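Local coordinates for transcriptional protein SWT1 (Saccharomyces cerevisiae, PDB 4PQZ), which probably acts as a transcriptional activator that interacts with the TREX complex and RNA polymerase II, has RNA endonuclease activity, and is represented here by its C-terminal HEPN-like domain, at residues A[39-42]-A[43-47]; A[50-53]-A[54-58]; A[75-78]-A[79-83]; A[128-131]-A[132-135]. One frame throughout, in Å; residues are numbered along the deposited sequence.

Contact 1 of 4, residues A[39-42]-A[43-47]; sequences SQNV and FEQVK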
# COMPACT_ATOMS: atom_id res chain seq x y z
N SER A 39 -9.14 11.50 7.11
CA SER A 39 -9.29 10.04 7.14
C SER A 39 -9.36 9.47 5.72
O SER A 39 -8.56 8.59 5.36
CB SER A 39 -10.53 9.61 7.92
OG SER A 39 -10.58 8.20 8.06
N GLN A 40 -10.31 9.95 4.93
CA GLN A 40 -10.43 9.52 3.54
C GLN A 40 -9.24 9.97 2.70
O GLN A 40 -8.81 9.26 1.79
CB GLN A 40 -11.75 10.00 2.93
CG GLN A 40 -12.05 9.36 1.60
CD GLN A 40 -13.36 9.79 1.02
OE1 GLN A 40 -14.17 10.41 1.71
NE2 GLN A 40 -13.59 9.47 -0.25
N ASN A 41 -8.70 11.15 3.01
CA ASN A 41 -7.55 11.71 2.30
C ASN A 41 -6.31 10.81 2.32
O ASN A 41 -5.68 10.57 1.29
CB ASN A 41 -7.21 13.09 2.86
CG ASN A 41 -6.40 13.93 1.91
OD1 ASN A 41 -6.16 13.54 0.77
ND2 ASN A 41 -5.97 15.10 2.37
N VAL A 42 -5.95 10.31 3.50
CA VAL A 42 -4.86 9.34 3.64
C VAL A 42 -5.25 8.00 3.03
O VAL A 42 -4.53 7.45 2.21
CB VAL A 42 -4.49 9.13 5.12
CG1 VAL A 42 -3.46 8.00 5.27
CG2 VAL A 42 -3.99 10.45 5.74
N PHE A 43 -6.40 7.48 3.46
CA PHE A 43 -6.93 6.19 3.00
C PHE A 43 -6.96 6.09 1.47
O PHE A 43 -6.43 5.14 0.90
CB PHE A 43 -8.32 5.94 3.60
CG PHE A 43 -9.00 4.68 3.10
CD1 PHE A 43 -8.48 3.44 3.40
CD2 PHE A 43 -10.16 4.75 2.35
CE1 PHE A 43 -9.10 2.28 2.94
CE2 PHE A 43 -10.80 3.60 1.89
CZ PHE A 43 -10.27 2.37 2.19
N GLU A 44 -7.55 7.08 0.81
CA GLU A 44 -7.67 7.05 -0.65
C GLU A 44 -6.34 7.27 -1.36
O GLU A 44 -6.14 6.78 -2.48
CB GLU A 44 -8.74 8.03 -1.14
CG GLU A 44 -10.17 7.67 -0.73
CD GLU A 44 -10.73 6.44 -1.43
OE1 GLU A 44 -10.37 6.20 -2.60
OE2 GLU A 44 -11.54 5.71 -0.81
N GLN A 45 -5.42 7.99 -0.73
CA GLN A 45 -4.09 8.17 -1.32
C GLN A 45 -3.20 6.95 -1.11
O GLN A 45 -2.50 6.52 -2.03
CB GLN A 45 -3.41 9.44 -0.80
CG GLN A 45 -3.89 10.73 -1.47
CD GLN A 45 -3.35 11.97 -0.79
OE1 GLN A 45 -2.41 11.90 0.00
NE2 GLN A 45 -3.96 13.11 -1.07
N VAL A 46 -3.21 6.40 0.10
CA VAL A 46 -2.54 5.13 0.38
C VAL A 46 -2.99 4.04 -0.61
O VAL A 46 -2.15 3.34 -1.18
CB VAL A 46 -2.80 4.65 1.82
CG1 VAL A 46 -2.30 3.22 2.01
CG2 VAL A 46 -2.14 5.59 2.82
N LYS A 47 -4.30 3.92 -0.80
CA LYS A 47 -4.90 3.03 -1.81
C LYS A 47 -4.31 3.22 -3.21
O LYS A 47 -3.87 2.26 -3.84
CB LYS A 47 -6.42 3.21 -1.88
CG LYS A 47 -7.23 2.28 -0.98
CD LYS A 47 -8.73 2.63 -1.01
CE LYS A 47 -9.39 2.27 -2.34
NZ LYS A 47 -10.76 2.86 -2.47

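Contact 2 of 4, residues A[50-53]-A[54-58]; sequences IFFA and IDHTL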
# COMPACT_ATOMS: atom_id res chain seq x y z
N ILE A 50 -0.65 2.06 -3.30
CA ILE A 50 -0.51 0.62 -3.28
C ILE A 50 -0.79 0.07 -4.67
O ILE A 50 -0.09 -0.80 -5.17
CB ILE A 50 -1.47 -0.04 -2.27
CG1 ILE A 50 -1.15 0.40 -0.84
CG2 ILE A 50 -1.39 -1.55 -2.38
CD1 ILE A 50 -2.28 0.09 0.15
N PHE A 51 -1.83 0.61 -5.30
CA PHE A 51 -2.27 0.15 -6.61
C PHE A 51 -1.20 0.45 -7.66
O PHE A 51 -0.83 -0.44 -8.43
CB PHE A 51 -3.61 0.77 -7.02
CG PHE A 51 -4.76 0.37 -6.13
CD1 PHE A 51 -4.63 -0.69 -5.25
CD2 PHE A 51 -5.96 1.05 -6.18
CE1 PHE A 51 -5.68 -1.07 -4.43
CE2 PHE A 51 -7.02 0.68 -5.37
CZ PHE A 51 -6.88 -0.38 -4.49
N PHE A 52 -0.70 1.68 -7.65
CA PHE A 52 0.42 2.08 -8.52
C PHE A 52 1.59 1.11 -8.39
O PHE A 52 2.12 0.65 -9.40
CB PHE A 52 0.90 3.51 -8.21
CG PHE A 52 2.22 3.86 -8.87
CD1 PHE A 52 2.28 4.22 -10.22
CD2 PHE A 52 3.41 3.82 -8.15
CE1 PHE A 52 3.49 4.55 -10.83
CE2 PHE A 52 4.63 4.14 -8.75
CZ PHE A 52 4.67 4.50 -10.09
N ALA A 53 1.97 0.83 -7.14
CA ALA A 53 3.14 -0.00 -6.85
C ALA A 53 2.96 -1.45 -7.33
O ALA A 53 3.89 -2.05 -7.88
CB ALA A 53 3.47 0.03 -5.37
N ILE A 54 1.77 -1.99 -7.12
CA ILE A 54 1.48 -3.34 -7.57
C ILE A 54 1.39 -3.41 -9.10
O ILE A 54 2.00 -4.29 -9.72
CB ILE A 54 0.23 -3.90 -6.89
CG1 ILE A 54 0.55 -4.17 -5.42
CG2 ILE A 54 -0.24 -5.15 -7.59
CD1 ILE A 54 -0.56 -4.81 -4.68
N ASP A 55 0.66 -2.47 -9.70
CA ASP A 55 0.58 -2.33 -11.17
C ASP A 55 1.95 -2.29 -11.83
O ASP A 55 2.22 -3.01 -12.78
CB ASP A 55 -0.21 -1.06 -11.54
CG ASP A 55 -0.46 -0.93 -13.07
OD1 ASP A 55 -1.45 -1.49 -13.58
OD2 ASP A 55 0.33 -0.24 -13.75
N HIS A 56 2.82 -1.43 -11.31
CA HIS A 56 4.11 -1.15 -11.92
C HIS A 56 5.05 -2.35 -11.86
O HIS A 56 5.79 -2.65 -12.81
CB HIS A 56 4.76 0.08 -11.24
CG HIS A 56 5.75 0.79 -12.10
ND1 HIS A 56 7.12 0.60 -11.99
CD2 HIS A 56 5.58 1.68 -13.10
CE1 HIS A 56 7.74 1.35 -12.88
NE2 HIS A 56 6.83 2.02 -13.57
N THR A 57 5.03 -3.02 -10.72
CA THR A 57 5.87 -4.18 -10.50
C THR A 57 5.40 -5.38 -11.36
O THR A 57 6.21 -6.08 -11.97
CB THR A 57 5.91 -4.50 -8.98
OG1 THR A 57 6.89 -3.68 -8.33
CG2 THR A 57 6.19 -6.00 -8.71
N LEU A 58 4.08 -5.58 -11.46
CA LEU A 58 3.53 -6.69 -12.24
C LEU A 58 3.75 -6.50 -13.74
O LEU A 58 4.15 -7.44 -14.44
CB LEU A 58 2.04 -6.87 -11.95
CG LEU A 58 1.64 -7.88 -10.87
CD1 LEU A 58 2.57 -9.04 -10.87
CD2 LEU A 58 1.78 -7.32 -9.57

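Contact 3 of 4, residues A[75-78]-A[79-83]; sequences KLTT and IENAS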
# COMPACT_ATOMS: atom_id res chain seq x y z
N LYS A 75 -9.66 -5.27 -11.94
CA LYS A 75 -10.07 -4.63 -10.70
C LYS A 75 -9.02 -4.70 -9.58
O LYS A 75 -9.08 -5.57 -8.72
CB LYS A 75 -11.32 -5.34 -10.25
CG LYS A 75 -12.05 -4.79 -9.04
CD LYS A 75 -13.10 -5.80 -8.57
CE LYS A 75 -14.52 -5.48 -9.03
NZ LYS A 75 -15.47 -6.61 -8.80
N LEU A 76 -8.09 -3.76 -9.60
CA LEU A 76 -7.34 -3.39 -8.42
C LEU A 76 -8.12 -2.23 -7.83
O LEU A 76 -7.72 -1.08 -7.98
CB LEU A 76 -5.95 -2.90 -8.82
CG LEU A 76 -4.75 -3.80 -8.52
CD1 LEU A 76 -3.46 -3.00 -8.64
CD2 LEU A 76 -4.90 -4.42 -7.14
N THR A 77 -9.25 -2.52 -7.19
CA THR A 77 -10.09 -1.47 -6.59
C THR A 77 -10.08 -1.46 -5.07
O THR A 77 -10.44 -0.47 -4.44
CB THR A 77 -11.57 -1.48 -7.06
OG1 THR A 77 -12.16 -2.75 -6.75
CG2 THR A 77 -11.67 -1.16 -8.54
N THR A 78 -9.67 -2.57 -4.47
CA THR A 78 -9.66 -2.63 -3.02
C THR A 78 -8.28 -2.96 -2.48
O THR A 78 -7.42 -3.46 -3.21
CB THR A 78 -10.69 -3.64 -2.46
OG1 THR A 78 -10.26 -4.98 -2.74
CG2 THR A 78 -12.06 -3.41 -3.06
N ILE A 79 -8.08 -2.69 -1.20
CA ILE A 79 -6.83 -3.06 -0.55
C ILE A 79 -6.77 -4.58 -0.46
O ILE A 79 -5.69 -5.16 -0.55
CB ILE A 79 -6.71 -2.35 0.82
CG1 ILE A 79 -6.46 -0.86 0.58
CG2 ILE A 79 -5.60 -2.97 1.68
CD1 ILE A 79 -6.49 -0.01 1.84
N GLU A 80 -7.93 -5.21 -0.34
CA GLU A 80 -8.03 -6.67 -0.36
C GLU A 80 -7.55 -7.31 -1.67
O GLU A 80 -6.86 -8.32 -1.64
CB GLU A 80 -9.45 -7.14 -0.03
CG GLU A 80 -9.60 -8.66 0.02
CD GLU A 80 -10.43 -9.14 1.20
OE1 GLU A 80 -11.51 -8.55 1.44
OE2 GLU A 80 -9.99 -10.09 1.88
N ASN A 81 -7.94 -6.73 -2.81
CA ASN A 81 -7.39 -7.14 -4.11
C ASN A 81 -5.88 -7.04 -4.18
O ASN A 81 -5.20 -7.97 -4.63
CB ASN A 81 -7.97 -6.29 -5.24
CG ASN A 81 -9.45 -6.51 -5.44
OD1 ASN A 81 -9.97 -7.59 -5.14
ND2 ASN A 81 -10.13 -5.49 -5.96
N ALA A 82 -5.35 -5.90 -3.73
CA ALA A 82 -3.91 -5.67 -3.71
C ALA A 82 -3.19 -6.73 -2.88
O ALA A 82 -2.21 -7.33 -3.33
CB ALA A 82 -3.62 -4.28 -3.19
N SER A 83 -3.68 -6.94 -1.67
CA SER A 83 -3.13 -7.95 -0.76
C SER A 83 -3.12 -9.33 -1.40
O SER A 83 -2.11 -10.05 -1.37
CB SER A 83 -3.95 -7.99 0.53
OG SER A 83 -3.46 -9.00 1.38

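Contact 4 of 4, residues A[128-131]-A[132-135]; sequences FEQF and WETV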
# COMPACT_ATOMS: atom_id res chain seq x y z
N PHE A 128 -3.05 2.30 10.58
CA PHE A 128 -3.20 2.17 9.14
C PHE A 128 -2.01 2.78 8.42
O PHE A 128 -1.31 2.10 7.66
CB PHE A 128 -4.51 2.83 8.67
CG PHE A 128 -4.75 2.70 7.18
CD1 PHE A 128 -5.33 1.55 6.66
CD2 PHE A 128 -4.39 3.72 6.31
CE1 PHE A 128 -5.56 1.42 5.28
CE2 PHE A 128 -4.61 3.61 4.94
CZ PHE A 128 -5.19 2.45 4.43
N GLU A 129 -1.80 4.07 8.65
CA GLU A 129 -0.73 4.82 8.00
C GLU A 129 0.65 4.25 8.30
O GLU A 129 1.46 4.12 7.38
CB GLU A 129 -0.80 6.30 8.35
CG GLU A 129 0.12 7.20 7.52
CD GLU A 129 1.58 7.20 8.00
OE1 GLU A 129 2.48 7.48 7.18
OE2 GLU A 129 1.82 6.93 9.20
N GLN A 130 0.93 3.90 9.56
CA GLN A 130 2.25 3.33 9.89
C GLN A 130 2.53 2.00 9.18
O GLN A 130 3.66 1.74 8.78
CB GLN A 130 2.46 3.16 11.41
CG GLN A 130 2.66 4.50 12.18
CD GLN A 130 4.00 5.19 11.90
OE1 GLN A 130 5.01 4.88 12.53
NE2 GLN A 130 4.00 6.15 10.97
N PHE A 131 1.52 1.15 9.04
CA PHE A 131 1.76 -0.16 8.44
C PHE A 131 2.11 0.03 6.97
O PHE A 131 3.11 -0.51 6.47
CB PHE A 131 0.53 -1.07 8.60
CG PHE A 131 0.62 -2.35 7.81
CD1 PHE A 131 1.30 -3.45 8.33
CD2 PHE A 131 0.01 -2.46 6.57
CE1 PHE A 131 1.38 -4.62 7.61
CE2 PHE A 131 0.08 -3.64 5.85
CZ PHE A 131 0.77 -4.71 6.36
N TRP A 132 1.29 0.84 6.31
CA TRP A 132 1.40 1.03 4.86
C TRP A 132 2.59 1.87 4.43
O TRP A 132 3.08 1.71 3.32
CB TRP A 132 0.09 1.59 4.31
CG TRP A 132 -0.95 0.52 4.24
CD1 TRP A 132 -2.10 0.43 4.98
CD2 TRP A 132 -0.90 -0.65 3.42
NE1 TRP A 132 -2.78 -0.72 4.65
CE2 TRP A 132 -2.06 -1.40 3.69
CE3 TRP A 132 0.02 -1.13 2.48
CZ2 TRP A 132 -2.34 -2.60 3.04
CZ3 TRP A 132 -0.26 -2.32 1.84
CH2 TRP A 132 -1.43 -3.04 2.12
N GLU A 133 3.04 2.76 5.31
CA GLU A 133 4.27 3.54 5.12
C GLU A 133 5.46 2.59 5.01
O GLU A 133 6.22 2.66 4.04
CB GLU A 133 4.46 4.53 6.28
CG GLU A 133 5.90 5.00 6.46
CD GLU A 133 6.05 6.08 7.53
OE1 GLU A 133 5.03 6.65 7.97
OE2 GLU A 133 7.19 6.37 7.93
N THR A 134 5.60 1.71 6.01
CA THR A 134 6.65 0.70 6.04
C THR A 134 6.56 -0.19 4.78
O THR A 134 7.56 -0.38 4.10
CB THR A 134 6.51 -0.19 7.32
OG1 THR A 134 6.58 0.64 8.49
CG2 THR A 134 7.62 -1.26 7.41
N VAL A 135 5.36 -0.70 4.48
CA VAL A 135 5.11 -1.60 3.34
C VAL A 135 5.37 -0.94 1.96
O VAL A 135 6.02 -1.54 1.10
CB VAL A 135 3.67 -2.17 3.38
CG1 VAL A 135 3.28 -2.81 2.06
CG2 VAL A 135 3.53 -3.16 4.53

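Contact 1 of 4, residues A[39-42]-A[43-47]
Val-42 overlaps Val-46 one helical turn further on, the two side chains lying alongside and pointing the same way, with Val-42 CG1 3.7 Å from Val-46 CG2. The two methyls come from different branches: CG1 of Val-42 stands anti to its own nitrogen (chi1 174°) and so reaches forward along the helix, whereas CG2 of Val-46 lies beside its nitrogen and turns back. This is the i to i+4 spacing of an alpha helix at work, and beneath the pair Val-46 N donates to Val-42 O over 2.7 Å in an almost straight bond. The polar flank repeats the spacing with flat groups. The side chains of Asn-41 and Gln-45 lie alongside, pointing the same way, but their amide planes are turned 77° apart, and although Asn-41 OD1 is 2.9 Å from Gln-45 NE2, the angle is too poor for a hydrogen bond. Gln-45 is held instead through OE1, which accepts from the indole nitrogen of Trp-158. Further round, Gln-40 CG meets Glu-44 CG at 3.4 Å, an aliphatic touch, and the bent chain of Glu-44 carries its carboxylate to a salt bridge with Lys-47 whose hydrogen bonds are weak. Within helix 35-62 the Val-46 side faces Phe-128 and Trp-132 of helix 122-139 and Trp-158 of helix 145-163, while Phe-43 and Lys-47 lean on Ile-79 of helix 79-88.

Contact 2 of 4, residues A[50-53]-A[54-58]
Ile-50 and Ile-54 touch along one side of the helix, CG2 of the first 4.1 Å from CD1 of the second, their side chains parallel in direction and one turn apart. The branches divide the work: CG2 of Ile-50 is anti to its backbone nitrogen and leans up the helix, while the CG1 arm of Ile-54 sits beside its own nitrogen (chi1 -71°) and swings CD1 back to meet it. On another side Phe-52 and His-56 form a looser pair. Their rings are near parallel, with planes at 29°, but they are slid so far apart that they barely overlap; the centroids are 5.4 Å from each other, and the nearest atoms, Phe-52 CE1 and His-56 CD2, are 4.2 Å apart. Ala-53 is buried, with Phe-140 and Leu-139 against it.

The backbone sets this spacing. Ile-54 N donates to Ile-50 O at 2.9 Å, and His-56 N to Phe-52 O at the same length, so each side-chain pair is tied underneath by its own main-chain bond. A second shell surrounds these residues: Phe-143 meets the His-56 ring edge-to-face, and Asp-55, whose N donates to Phe-51 O, uses OD1 for a hydrogen bond with Tyr-71 and a salt bridge with Arg-59.

In this part of helix 35-62, the isoleucines pack on Ala-82 of helix 79-88, Ile-50 also reaches Trp-132 and Leu-136 of helix 122-139, the helix that also carries Leu-139, and Thr-57 rests against helix 90-97.

Contact 3 of 4, residues A[75-78]-A[79-83]
Thr-78 crosses the side chain of Asn-81 at the start of helix 79-88, where it serves as the N-cap. Its OG1 accepts from Asn-81 N over 2.9 Å with an N-H...O angle of 164°, supplying the partner that a first-turn amide cannot find in a preceding turn. The hydroxyl is put there by a first torsion of 71°, which sets OG1 between the residue's own nitrogen and carbonyl carbon, over the opening of the helix, and leaves CG2 beside the nitrogen. Replacing Thr-78 with a valine would probably leave Asn-81 N without its capping acceptor and make the first turn more prone to fray. Asn-81 in turn points back across the entering loop: its side chain lies alongside that of Thr-77, pointing the same way, and obliquely across Lys-75. The first helical bond follows directly, Ala-82 N donating to Thr-78 O at 3.2 Å. On the buried side Leu-76 folds back beneath the turn, in the wall that Ala-82 shares with Ile-50 and Ile-54 of helix 35-62; its CD2 lies 3.7 Å from Ala-82 N and 4.2 Å from Ala-82 CB.

Contact 4 of 4, residues A[128-131]-A[132-135]
Phe-128, Phe-131 and Trp-132 form an aromatic cluster that makes up the dense half of this helical turn. The edge of Phe-131 stands on the face of the indole in a T-shaped pair, planes at 87°, with Phe-131 CD2 3.7 Å from Trp-132 CE2. Phe-128 meets the same indole differently: Trp-132 CD1 sits over the centre of its face, 3.6 Å from Phe-128 CE1, with the two planes inclined at 55°. Phe-131 offers a face of its own to Val-135, whose CG2 makes a CH-pi contact 3.8 Å from the ring centroid. Trp-132 can serve both phenylalanines because its CG lies beside the backbone nitrogen (chi1 -76°), turning the indole back along the helix; NE1 is hydrogen-bonded to Leu-115 O. With a leucine in place of Trp-132, Leu-115 O would probably lose its indole donor and the edge of Phe-131 the flat surface it rests on.

The other half is polar: Gln-130 and Thr-134 are exposed, while Glu-129 is buried against helix 145-163. There Glu-129 OE1 and Glu-133 OE1 come within 2.8 Å, near enough that one acid probably holds a proton. Gln-130 NE2 donates to the syn lone pair of Glu-129 OE2 at 2.9 Å, and Lys-159 forms a salt bridge with Glu-133 OE2. Thr-134 OG1 turns back to donate to Gln-130 O at 3.1 Å.

Such a two-sided helix, with Phe-128 and Trp-132 turned toward helices 35-62 and 79-88 and polar groups on another flank, is characteristic of an all-helical bundle, here the HEPN-like fold.

Four local contacts, three within helices and one at a helix start, illustrate how an all-helical domain is assembled. They follow one another along the chain: contacts 1 and 2 on helix 35-62, their centres about 16 Å apart, contact 3 at the entry to helix 79-88, and contact 4 on helix 122-139. Contact 3 lies about 11 Å from contact 2 and 14 Å from contact 1, centre to centre, whereas contact 4 is about 12 Å from contact 1. Every pair except contacts 1 and 2 touches directly. Ile-79 and Trp-132 meet where the three helices converge, so the separate turns contribute to a common core of the HEPN-like domain.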